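AB hydrolase-1 domain-containing protein (Thermoplasma acidophilum DSM 1728, PDB 3BDI) is of uncharacterised function but probably acts as a hydrolase of the alpha/beta hydrolase superfamily, in the ABHD14 family. Local coordinates at residues R15-K20 and F67-S72; L32-S37 and A61-G66. All coordinates share one frame; numbering follows the deposited sequence.

Contact 1 (R15-K20 and F67-S72)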
ATOM      1  N   ARG A  15     -19.249   4.472   1.278  1.00  8.40           N
ATOM      2  CA  ARG A  15     -19.027   4.881  -0.096  1.00  8.49           C
ATOM      3  C   ARG A  15     -17.574   5.290  -0.361  1.00  7.98           C
ATOM      4  O   ARG A  15     -17.139   6.370   0.035  1.00  9.51           O
ATOM      5  CB  ARG A  15     -19.997   6.005  -0.469  1.00  8.59           C
ATOM      6  CG  ARG A  15     -20.023   6.424  -1.932  1.00 10.25           C
ATOM      7  CD  ARG A  15     -20.950   7.548  -2.117  1.00 10.90           C
ATOM      8  NE  ARG A  15     -21.139   7.990  -3.492  1.00 12.69           N
ATOM      9  CZ  ARG A  15     -20.568   9.063  -4.030  1.00 11.16           C
ATOM     10  NH1 ARG A  15     -19.710   9.806  -3.383  1.00 10.35           N
ATOM     11  NH2 ARG A  15     -20.881   9.369  -5.294  1.00 12.67           N
ATOM     12  N   VAL A  16     -16.835   4.414  -1.024  1.00  7.65           N
ATOM     13  CA  VAL A  16     -15.406   4.524  -1.222  1.00  8.23           C
ATOM     14  C   VAL A  16     -15.119   4.956  -2.648  1.00  8.06           C
ATOM     15  O   VAL A  16     -15.601   4.326  -3.587  1.00  8.98           O
ATOM     16  CB  VAL A  16     -14.747   3.160  -0.932  1.00  8.83           C
ATOM     17  CG1 VAL A  16     -13.263   3.176  -1.259  1.00  9.34           C
ATOM     18  CG2 VAL A  16     -14.964   2.821   0.526  1.00 11.04           C
ATOM     19  N   PHE A  17     -14.330   6.008  -2.814  1.00  7.95           N
ATOM     20  CA  PHE A  17     -13.791   6.367  -4.116  1.00  7.78           C
ATOM     21  C   PHE A  17     -12.595   5.487  -4.423  1.00  7.60           C
ATOM     22  O   PHE A  17     -11.743   5.259  -3.579  1.00  8.13           O
ATOM     23  CB  PHE A  17     -13.327   7.823  -4.124  1.00  7.37           C
ATOM     24  CG  PHE A  17     -12.677   8.250  -5.419  1.00  7.96           C
ATOM     25  CD1 PHE A  17     -13.448   8.400  -6.548  1.00  8.20           C
ATOM     26  CD2 PHE A  17     -11.307   8.520  -5.507  1.00  9.08           C
ATOM     27  CE1 PHE A  17     -12.881   8.745  -7.740  1.00  9.69           C
ATOM     28  CE2 PHE A  17     -10.720   8.891  -6.689  1.00 10.02           C
ATOM     29  CZ  PHE A  17     -11.535   9.036  -7.825  1.00  8.13           C
ATOM     30  N   GLN A  18     -12.537   4.982  -5.655  1.00  8.32           N
ATOM     31  CA  GLN A  18     -11.342   4.280  -6.105  1.00  8.58           C
ATOM     32  C   GLN A  18     -10.989   4.556  -7.528  1.00  8.02           C
ATOM     33  O   GLN A  18     -11.835   4.922  -8.348  1.00  7.94           O
ATOM     34  CB  GLN A  18     -11.478   2.747  -5.904  1.00  9.31           C
ATOM     35  CG  GLN A  18     -12.471   2.073  -6.845  1.00  9.46           C
ATOM     36  CD  GLN A  18     -12.507   0.545  -6.669  1.00  8.96           C
ATOM     37  OE1 GLN A  18     -11.848  -0.004  -5.797  1.00 10.85           O
ATOM     38  NE2 GLN A  18     -13.338  -0.148  -7.450  1.00  9.72           N
ATOM     39  N   ARG A  19      -9.727   4.339  -7.819  1.00  8.39           N
ATOM     40  CA  ARG A  19      -9.156   4.367  -9.172  1.00  8.39           C
ATOM     41  C   ARG A  19      -8.591   3.004  -9.479  1.00  8.20           C
ATOM     42  O   ARG A  19      -7.950   2.399  -8.635  1.00  9.87           O
ATOM     43  CB  ARG A  19      -8.051   5.407  -9.231  1.00  9.11           C
ATOM     44  CG  ARG A  19      -8.436   6.735  -8.577  1.00  9.68           C
ATOM     45  CD  ARG A  19      -7.320   7.730  -8.648  1.00 10.82           C
ATOM     46  NE  ARG A  19      -7.195   8.327  -9.979  1.00 10.14           N
ATOM     47  CZ  ARG A  19      -6.055   8.830 -10.460  1.00 10.23           C
ATOM     48  NH1 ARG A  19      -4.921   8.672  -9.793  1.00 11.49           N
ATOM     49  NH2 ARG A  19      -6.054   9.409 -11.661  1.00 14.20           N
ATOM     50  N   LYS A  20      -8.848   2.501 -10.699  1.00 10.25           N
ATOM     51  CA  LYS A  20      -8.355   1.165 -11.016  1.00  9.55           C
ATOM     52  C   LYS A  20      -8.003   1.042 -12.479  1.00 10.51           C
ATOM     53  O   LYS A  20      -8.577   1.731 -13.278  1.00 11.71           O
ATOM     54  CB  LYS A  20      -9.365   0.079 -10.630  1.00  8.97           C
ATOM     55  CG  LYS A  20     -10.615   0.093 -11.464  1.00 10.89           C
ATOM     56  CD  LYS A  20     -11.645  -0.889 -10.941  1.00 11.76           C
ATOM     57  CE  LYS A  20     -12.843  -1.004 -11.877  1.00 12.84           C
ATOM     58  NZ  LYS A  20     -13.999  -1.779 -11.289  1.00 13.33           N
ATOM     59  N   PHE A  67     -11.011  10.144   4.145  1.00  7.84           N
ATOM     60  CA  PHE A  67      -9.944  10.855   3.433  1.00  8.11           C
ATOM     61  C   PHE A  67     -10.387  11.048   1.991  1.00  8.14           C
ATOM     62  O   PHE A  67     -11.219  10.311   1.466  1.00  9.18           O
ATOM     63  CB  PHE A  67      -8.636  10.043   3.441  1.00  7.96           C
ATOM     64  CG  PHE A  67      -8.019   9.947   4.798  1.00  8.56           C
ATOM     65  CD1 PHE A  67      -8.484   9.031   5.749  1.00  9.88           C
ATOM     66  CD2 PHE A  67      -6.987  10.795   5.148  1.00  8.60           C
ATOM     67  CE1 PHE A  67      -7.903   8.955   6.977  1.00 10.40           C
ATOM     68  CE2 PHE A  67      -6.421  10.703   6.395  1.00  8.86           C
ATOM     69  CZ  PHE A  67      -6.917   9.823   7.313  1.00 10.64           C
ATOM     70  N   GLY A  68      -9.783  12.000   1.302  1.00  9.20           N
ATOM     71  CA  GLY A  68     -10.026  12.221  -0.118  1.00  8.34           C
ATOM     72  C   GLY A  68     -11.499  12.378  -0.419  1.00  7.00           C
ATOM     73  O   GLY A  68     -12.165  13.229   0.151  1.00  9.03           O
ATOM     74  N   ARG A  69     -11.988  11.533  -1.321  1.00  8.61           N
ATOM     75  CA  ARG A  69     -13.376  11.558  -1.807  1.00  8.06           C
ATOM     76  C   ARG A  69     -14.266  10.500  -1.131  1.00  8.30           C
ATOM     77  O   ARG A  69     -15.429  10.393  -1.466  1.00  9.44           O
ATOM     78  CB  ARG A  69     -13.407  11.330  -3.319  1.00  8.76           C
ATOM     79  CG  ARG A  69     -12.854  12.507  -4.083  1.00  9.20           C
ATOM     80  CD  ARG A  69     -12.637  12.085  -5.552  1.00 10.40           C
ATOM     81  NE  ARG A  69     -12.646  13.246  -6.414  1.00 10.35           N
ATOM     82  CZ  ARG A  69     -11.589  14.010  -6.695  1.00 11.19           C
ATOM     83  NH1 ARG A  69     -10.411  13.801  -6.123  1.00 10.42           N
ATOM     84  NH2 ARG A  69     -11.780  15.086  -7.457  1.00 10.12           N
ATOM     85  N   SER A  70     -13.742   9.765  -0.154  1.00  7.40           N
ATOM     86  CA  SER A  70     -14.481   8.671   0.471  1.00  8.13           C
ATOM     87  C   SER A  70     -15.254   9.154   1.692  1.00  7.93           C
ATOM     88  O   SER A  70     -14.812  10.014   2.461  1.00  9.41           O
ATOM     89  CB  SER A  70     -13.539   7.539   0.872  1.00  8.92           C
ATOM     90  OG  SER A  70     -13.055   6.893  -0.298  1.00  7.38           O
ATOM     91  N   ALA A  71     -16.381   8.520   1.939  1.00  8.09           N
ATOM     92  CA  ALA A  71     -17.185   8.874   3.096  1.00  7.67           C
ATOM     93  C   ALA A  71     -16.467   8.518   4.366  1.00  7.84           C
ATOM     94  O   ALA A  71     -15.662   7.558   4.393  1.00  9.57           O
ATOM     95  CB  ALA A  71     -18.542   8.125   3.008  1.00  9.07           C
ATOM     96  N   SER A  72     -16.800   9.258   5.436  1.00  8.51           N
ATOM     97  CA  SER A  72     -16.438   8.817   6.768  1.00  9.15           C
ATOM     98  C   SER A  72     -17.081   7.473   7.079  1.00 11.14           C
ATOM     99  O   SER A  72     -18.046   7.065   6.456  1.00 11.34           O
ATOM    100  CB  SER A  72     -16.946   9.832   7.760  1.00 12.53           C
ATOM    101  OG  SER A  72     -16.296  11.098   7.577  1.00 17.17           O
TER
HETATM  102  O   HOH W   1     -17.925   8.943  -1.184  1.00  9.02           O
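R15 O accepts the backbone N-H of A71 at 3.0 Å (R15 O to A71 N), a nearly straight bond that ties strand 14-21 to the loop 67-72. The loop reaches the strand through a type II' turn from F67 to S70, with G68 at positive phi. S70 OG takes the N-H of F17 (F17 N to S70 OG 3.0 Å) and is also hydrogen-bonded to D63 O, so two bonds grip this buried hydroxyl. With CG anti to the backbone N (chi1 177°), the F17 ring lies alongside the R69 chain, which points the same way. R69 CD sits over the centre of the ring face, 3.6 Å from the F17 centroid, a CH-pi contact. The guanidinium lies farther out and adds at most a weak cation-pi attraction. R69 CB packs on F17 CB at 3.6 Å. An alanine in place of F17 removes the ring under R69 CD and would probably leave the arginine chain freer to turn. On the exposed side one water joins R15 O, R15 NH1 and R69 O. This is the packing of a strand-to-helix loop, between strand 57-62 and helix 83-96, against the antiparallel end of an alpha/beta hydrolase sheet.

Contact 2 (L32-S37 and A61-G66)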
ATOM      1  N   LEU A  32      -3.075  -0.174  -3.689  1.00  8.85           N
ATOM      2  CA  LEU A  32      -2.262   0.925  -3.209  1.00  9.40           C
ATOM      3  C   LEU A  32      -3.013   1.733  -2.181  1.00  7.29           C
ATOM      4  O   LEU A  32      -4.133   2.158  -2.448  1.00  9.37           O
ATOM      5  CB  LEU A  32      -1.875   1.866  -4.346  1.00  9.35           C
ATOM      6  CG  LEU A  32      -1.469   1.267  -5.683  1.00 10.96           C
ATOM      7  CD1 LEU A  32      -1.139   2.349  -6.716  1.00 11.29           C
ATOM      8  CD2 LEU A  32      -0.343   0.294  -5.596  1.00 12.58           C
ATOM      9  N   PHE A  33      -2.379   1.980  -1.038  1.00  8.14           N
ATOM     10  CA  PHE A  33      -3.016   2.669   0.126  1.00  8.90           C
ATOM     11  C   PHE A  33      -2.170   3.865   0.523  1.00 10.09           C
ATOM     12  O   PHE A  33      -1.009   3.753   0.853  1.00 10.52           O
ATOM     13  CB  PHE A  33      -3.255   1.670   1.272  1.00 10.06           C
ATOM     14  CG  PHE A  33      -4.079   0.505   0.847  1.00  9.67           C
ATOM     15  CD1 PHE A  33      -5.448   0.587   0.797  1.00  9.68           C
ATOM     16  CD2 PHE A  33      -3.470  -0.660   0.397  1.00  8.86           C
ATOM     17  CE1 PHE A  33      -6.207  -0.472   0.329  1.00 10.97           C
ATOM     18  CE2 PHE A  33      -4.228  -1.697  -0.061  1.00  9.88           C
ATOM     19  CZ  PHE A  33      -5.581  -1.618  -0.091  1.00  9.82           C
ATOM     20  N   HIS A  34      -2.796   5.045   0.452  1.00  8.36           N
ATOM     21  CA  HIS A  34      -2.127   6.317   0.612  1.00  8.82           C
ATOM     22  C   HIS A  34      -1.803   6.682   2.081  1.00  9.66           C
ATOM     23  O   HIS A  34      -2.335   6.134   3.046  1.00  8.84           O
ATOM     24  CB  HIS A  34      -2.968   7.394  -0.076  1.00  8.13           C
ATOM     25  CG  HIS A  34      -4.290   7.596   0.557  1.00  7.71           C
ATOM     26  ND1 HIS A  34      -4.442   8.266   1.757  1.00  7.91           N
ATOM     27  CD2 HIS A  34      -5.518   7.189   0.172  1.00  8.15           C
ATOM     28  CE1 HIS A  34      -5.727   8.227   2.082  1.00  9.31           C
ATOM     29  NE2 HIS A  34      -6.400   7.575   1.144  1.00  8.30           N
ATOM     30  N   GLY A  35      -0.964   7.705   2.198  1.00  9.12           N
ATOM     31  CA  GLY A  35      -0.633   8.343   3.464  1.00 10.36           C
ATOM     32  C   GLY A  35      -1.641   9.377   3.891  1.00  9.45           C
ATOM     33  O   GLY A  35      -2.540   9.750   3.127  1.00  9.21           O
ATOM     34  N   TYR A  36      -1.489   9.836   5.113  1.00  9.59           N
ATOM     35  CA  TYR A  36      -2.394  10.785   5.739  1.00  8.52           C
ATOM     36  C   TYR A  36      -2.613  12.042   4.855  1.00  9.24           C
ATOM     37  O   TYR A  36      -3.727  12.590   4.807  1.00 10.90           O
ATOM     38  CB  TYR A  36      -1.856  11.214   7.112  1.00 12.04           C
ATOM     39  CG  TYR A  36      -2.740  12.145   7.876  1.00 13.42           C
ATOM     40  CD1 TYR A  36      -3.741  11.656   8.675  1.00 15.17           C
ATOM     41  CD2 TYR A  36      -2.573  13.506   7.769  1.00 13.65           C
ATOM     42  CE1 TYR A  36      -4.584  12.544   9.384  1.00 17.33           C
ATOM     43  CE2 TYR A  36      -3.369  14.385   8.477  1.00 15.95           C
ATOM     44  CZ  TYR A  36      -4.353  13.888   9.267  1.00 16.91           C
ATOM     45  OH  TYR A  36      -5.130  14.832   9.957  1.00 25.06           O
ATOM     46  N   SER A  37      -1.549  12.506   4.170  1.00 10.62           N
ATOM     47  CA  SER A  37      -1.544  13.794   3.528  1.00 11.26           C
ATOM     48  C   SER A  37      -1.915  13.735   2.066  1.00 10.76           C
ATOM     49  O   SER A  37      -2.001  14.795   1.438  1.00 12.17           O
ATOM     50  CB  SER A  37      -0.175  14.461   3.654  1.00 15.20           C
ATOM     51  OG  SER A  37       0.126  14.702   5.031  1.00 20.51           O
ATOM     52  N   ALA A  61      -6.698   1.452  -6.304  1.00  8.34           N
ATOM     53  CA  ALA A  61      -6.258   2.439  -5.309  1.00  8.38           C
ATOM     54  C   ALA A  61      -7.468   3.205  -4.765  1.00  7.76           C
ATOM     55  O   ALA A  61      -8.048   4.005  -5.502  1.00  8.11           O
ATOM     56  CB  ALA A  61      -5.278   3.430  -5.935  1.00  8.94           C
ATOM     57  N   PRO A  62      -7.884   2.957  -3.526  1.00  8.25           N
ATOM     58  CA  PRO A  62      -8.985   3.726  -2.913  1.00  7.25           C
ATOM     59  C   PRO A  62      -8.513   4.923  -2.112  1.00  8.17           C
ATOM     60  O   PRO A  62      -7.360   4.984  -1.669  1.00  8.21           O
ATOM     61  CB  PRO A  62      -9.598   2.716  -1.965  1.00  8.08           C
ATOM     62  CG  PRO A  62      -8.437   1.901  -1.503  1.00  7.51           C
ATOM     63  CD  PRO A  62      -7.403   1.887  -2.636  1.00  7.91           C
ATOM     64  N   ASP A  63      -9.435   5.859  -1.893  1.00  7.47           N
ATOM     65  CA  ASP A  63      -9.288   6.853  -0.815  1.00  7.01           C
ATOM     66  C   ASP A  63      -9.782   6.169   0.455  1.00  7.30           C
ATOM     67  O   ASP A  63     -10.882   5.582   0.467  1.00  8.97           O
ATOM     68  CB  ASP A  63     -10.051   8.119  -1.083  1.00  7.75           C
ATOM     69  CG  ASP A  63      -9.470   8.937  -2.221  1.00  7.99           C
ATOM     70  OD1 ASP A  63      -8.379   8.626  -2.716  1.00  8.05           O
ATOM     71  OD2 ASP A  63     -10.151   9.916  -2.620  1.00  8.31           O
ATOM     72  N   TYR A  64      -8.959   6.167   1.495  1.00  8.23           N
ATOM     73  CA  TYR A  64      -9.316   5.533   2.763  1.00  8.14           C
ATOM     74  C   TYR A  64     -10.566   6.241   3.299  1.00  8.54           C
ATOM     75  O   TYR A  64     -10.656   7.446   3.211  1.00  9.06           O
ATOM     76  CB  TYR A  64      -8.156   5.592   3.776  1.00  8.22           C
ATOM     77  CG  TYR A  64      -8.403   4.605   4.925  1.00  8.81           C
ATOM     78  CD1 TYR A  64      -8.167   3.252   4.761  1.00  7.43           C
ATOM     79  CD2 TYR A  64      -9.061   5.021   6.050  1.00  8.74           C
ATOM     80  CE1 TYR A  64      -8.532   2.360   5.696  1.00  9.93           C
ATOM     81  CE2 TYR A  64      -9.440   4.108   7.018  1.00  8.80           C
ATOM     82  CZ  TYR A  64      -9.137   2.791   6.856  1.00  7.87           C
ATOM     83  OH  TYR A  64      -9.517   1.843   7.740  1.00 10.19           O
ATOM     84  N   PRO A  65     -11.527   5.500   3.887  1.00  7.60           N
ATOM     85  CA  PRO A  65     -12.672   6.182   4.516  1.00  7.81           C
ATOM     86  C   PRO A  65     -12.278   7.350   5.410  1.00  9.04           C
ATOM     87  O   PRO A  65     -11.411   7.199   6.248  1.00  8.73           O
ATOM     88  CB  PRO A  65     -13.365   5.039   5.287  1.00  9.21           C
ATOM     89  CG  PRO A  65     -13.071   3.818   4.423  1.00  8.42           C
ATOM     90  CD  PRO A  65     -11.665   4.016   3.952  1.00  8.27           C
ATOM     91  N   GLY A  66     -12.921   8.494   5.214  1.00  8.43           N
ATOM     92  CA  GLY A  66     -12.573   9.673   5.947  1.00  7.36           C
ATOM     93  C   GLY A  66     -11.549  10.555   5.296  1.00  8.42           C
ATOM     94  O   GLY A  66     -11.306  11.673   5.799  1.00  9.87           O
TER
HETATM   95  O   HOH W   2      -4.729   4.803  -2.580  1.00  8.50           O
HETATM   96  O   HOH W   3      -5.999   3.979   0.815  1.00  9.83           O
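H34 NE2 accepts the backbone N-H of Y64, and this bond joins the loops that follow strands 28-33 and 57-62. The H34 side chain can be followed outward from CB. CB points toward the segment 61-66, and chi1 of 65° sets CG between the backbone N and the carbonyl carbon. On one side of the ring, CD2 approaches P62 O at 3.4 Å, near the ring plane. On the other, ND1 donates to G35 O at 2.8 Å, with the oxygen almost in the ring plane. CE1 lies 4.0 Å from Y64 CB. At the tip, NE2 meets Y64 N at 2.9 Å; the bond is nearly straight (175°), though the amide is tilted 20° from the ring plane. With ND1 donating and NE2 accepting, both ring nitrogens are used, and the two bonds restrain the rotation of the ring. The Y64 side chain crosses that of H34 at about a right angle, and its OH is hydrogen-bonded to Y76 O.

Nearer the strands the side chains that meet are apolar. F33 CE1 touches P62 CG at 3.7 Å, and L32 CB lies 4.1 Å from A61 CB. The proline has no N-H to give to the neighbouring strand. A water instead links the backbones, from L32 O (2.7 Å) to P62 O. A second water donates to P62 O and is weakly held by H34 N. F33 also packs on V114 of helix 109-120, which follows the likely nucleophile elbow. The contact joins the C-terminal ends of strands 28-33 and 57-62 of a beta-alpha-beta unit. H34-G35 matches the His-Gly motif that in this superfamily precedes the oxyanion-hole loop, probably here too.

Contact 2 is buried throughout, whereas contact 1 is partly buried and has two exposed arginines. Both reach the same sheet, in which strand 57-62 lies between strand 14-21 and strand 28-33. Along the chain, contact 2 is nested inside the loop closed by contact 1. D63 is the residue they share: besides the bond at its carbonyl, its OD2 is hydrogen-bonded to R69 N. The chemistry follows the place. In contact 1, exposed arginine chains close over a buried phenylalanine and serine. In contact 2, a buried histidine joins the two loops beyond the strand ends, while waters bridge backbone atoms at and just past the last strand residues.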